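Local coordinates for protein DJ-1 homolog D (Arabidopsis thaliana, PDB 4OGG) that belongs to the DJ-1/PfpI family and carries two such domains in one chain, each built around a mixed beta sheet flanked by helices, at residues Ile296-Met301 / Ala320-Gly325. Residues are numbered along the deposited sequence; the frame is centred on the assembly and turned at random.
Sequences IVKEFM and AGVLKG
The Schellman motif that ends helix 314-320 brings Ala-320 and Val-322 against one face of helix 291-302, in the second DJ-1/PfpI unit of the chain. Gly-321 makes the turn with positive phi (69°) and two bonds back into the last helical turn. Val-322 follows it and points toward Val-297 and Met-301, one helical turn apart. Its CG2 meets Val-297 CG1 at 3.8 Å. Its CB lies 3.7 Å from Met-301 CG, and its CG1 reaches CB and CG of the same methionine. The Met-301 chain is bent at chi2 and chi3. The chi3 torsion (-77°) sets CE beside Val-322, 3.6 Å from Val-322 O. Val-297 CG1 stands anti to its backbone N (chi1 174°) and also touches Ala-320 CB at 4.0 Å. The Lys-298 chain is extended beyond CG, and its CE passes 3.5 Å from Ala-320 O. No hydrogen bond joins the two segments, so the contact rests on van der Waals packing. Within the loop, Lys-324 NZ bonds to Gly-321 O at 2.7 Å, in the carbonyl plane and on a lone pair, and so links Lys-324 back to the residue that leaves the helix. Deeper in, Val-297 packs on Ile-316 and Leu-317 of helix 314-320 and on Leu-276 of strand 275-278, while Met-301 reaches Val-307 of strand 307-309.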
loop_
_atom_site.group_PDB
_atom_site.type_symbol
_atom_site.label_atom_id
_atom_site.label_comp_id
_atom_site.label_asym_id
_atom_site.label_seq_id
_atom_site.Cartn_x
_atom_site.Cartn_y
_atom_site.Cartn_z
ATOM N N ILE C 296 35.921 -7.665 3.907
ATOM C CA ILE C 296 35.455 -8.743 4.775
ATOM C C ILE C 296 35.264 -10.023 3.968
ATOM O O ILE C 296 35.624 -11.111 4.416
ATOM C CB ILE C 296 34.124 -8.364 5.457
ATOM C CG1 ILE C 296 34.345 -7.167 6.386
ATOM C CG2 ILE C 296 33.574 -9.553 6.235
ATOM C CD1 ILE C 296 33.074 -6.586 6.957
ATOM N N VAL C 297 34.702 -9.888 2.773
ATOM C CA VAL C 297 34.477 -11.037 1.907
ATOM C C VAL C 297 35.798 -11.669 1.471
ATOM O O VAL C 297 35.944 -12.892 1.477
ATOM C CB VAL C 297 33.680 -10.635 0.652
ATOM C CG1 VAL C 297 33.578 -11.815 -0.301
ATOM C CG2 VAL C 297 32.291 -10.160 1.055
ATOM N N LYS C 298 36.754 -10.831 1.083
ATOM C CA LYS C 298 38.059 -11.311 0.646
ATOM C C LYS C 298 38.754 -12.062 1.776
ATOM O O LYS C 298 39.412 -13.078 1.548
ATOM C CB LYS C 298 38.929 -10.136 0.192
ATOM C CG LYS C 298 38.376 -9.384 -1.010
ATOM C CD LYS C 298 39.235 -8.174 -1.348
ATOM C CE LYS C 298 38.667 -7.402 -2.525
ATOM N NZ LYS C 298 39.491 -6.202 -2.838
ATOM N N GLU C 299 38.596 -11.558 2.993
ATOM C CA GLU C 299 39.204 -12.177 4.163
ATOM C C GLU C 299 38.672 -13.590 4.383
ATOM O O GLU C 299 39.449 -14.536 4.524
ATOM C CB GLU C 299 38.944 -11.321 5.402
ATOM C CG GLU C 299 39.699 -11.775 6.634
ATOM C CD GLU C 299 39.602 -10.780 7.770
ATOM O OE1 GLU C 299 39.941 -9.596 7.552
ATOM O OE2 GLU C 299 39.190 -11.180 8.879
ATOM N N PHE C 300 37.350 -13.738 4.415
ATOM C CA PHE C 300 36.748 -15.053 4.611
ATOM C C PHE C 300 37.114 -15.998 3.480
ATOM O O PHE C 300 37.384 -17.177 3.707
ATOM C CB PHE C 300 35.222 -14.951 4.698
ATOM C CG PHE C 300 34.715 -14.537 6.049
ATOM C CD1 PHE C 300 34.807 -13.214 6.472
ATOM C CD2 PHE C 300 34.142 -15.476 6.903
ATOM C CE1 PHE C 300 34.334 -12.834 7.727
ATOM C CE2 PHE C 300 33.668 -15.107 8.159
ATOM C CZ PHE C 300 33.763 -13.783 8.572
ATOM N N MET C 301 37.116 -15.484 2.256
ATOM C CA MET C 301 37.451 -16.304 1.102
ATOM C C MET C 301 38.908 -16.757 1.165
ATOM O O MET C 301 39.225 -17.893 0.810
ATOM C CB MET C 301 37.188 -15.528 -0.193
ATOM C CG MET C 301 35.707 -15.246 -0.460
ATOM S SD MET C 301 34.698 -16.751 -0.548
ATOM C CE MET C 301 35.118 -17.342 -2.181
ATOM N N ALA C 320 33.853 -8.278 -5.278
ATOM C CA ALA C 320 35.049 -8.546 -4.490
ATOM C C ALA C 320 36.081 -9.309 -5.313
ATOM O O ALA C 320 37.226 -9.468 -4.890
ATOM C CB ALA C 320 34.682 -9.340 -3.245
ATOM N N GLY C 321 35.664 -9.784 -6.481
ATOM C CA GLY C 321 36.559 -10.523 -7.354
ATOM C C GLY C 321 36.944 -11.887 -6.815
ATOM O O GLY C 321 37.942 -12.473 -7.241
ATOM N N VAL C 322 36.149 -12.402 -5.883
ATOM C CA VAL C 322 36.426 -13.700 -5.283
ATOM C C VAL C 322 35.716 -14.854 -5.985
ATOM O O VAL C 322 35.690 -15.972 -5.475
ATOM C CB VAL C 322 36.029 -13.709 -3.791
ATOM C CG1 VAL C 322 36.832 -12.665 -3.036
ATOM C CG2 VAL C 322 34.538 -13.435 -3.646
ATOM N N LEU C 323 35.148 -14.587 -7.158
ATOM C CA LEU C 323 34.442 -15.625 -7.902
ATOM C C LEU C 323 35.264 -16.221 -9.039
ATOM O O LEU C 323 34.836 -17.180 -9.684
ATOM C CB LEU C 323 33.125 -15.075 -8.459
ATOM C CG LEU C 323 32.046 -14.731 -7.429
ATOM C CD1 LEU C 323 30.816 -14.196 -8.143
ATOM C CD2 LEU C 323 31.691 -15.970 -6.616
ATOM N N LYS C 324 36.442 -15.659 -9.288
ATOM C CA LYS C 324 37.294 -16.166 -10.357
ATOM C C LYS C 324 37.669 -17.625 -10.126
ATOM O O LYS C 324 38.228 -17.975 -9.087
ATOM C CB LYS C 324 38.562 -15.319 -10.482
ATOM C CG LYS C 324 38.340 -13.983 -11.176
ATOM C CD LYS C 324 39.652 -13.247 -11.407
ATOM C CE LYS C 324 40.251 -12.753 -10.100
ATOM N NZ LYS C 324 39.359 -11.760 -9.441
ATOM N N GLY C 325 37.347 -18.470 -11.101
ATOM C CA GLY C 325 37.661 -19.882 -10.996
ATOM C C GLY C 325 36.801 -20.640 -10.003
ATOM O O GLY C 325 37.148 -21.748 -9.599
#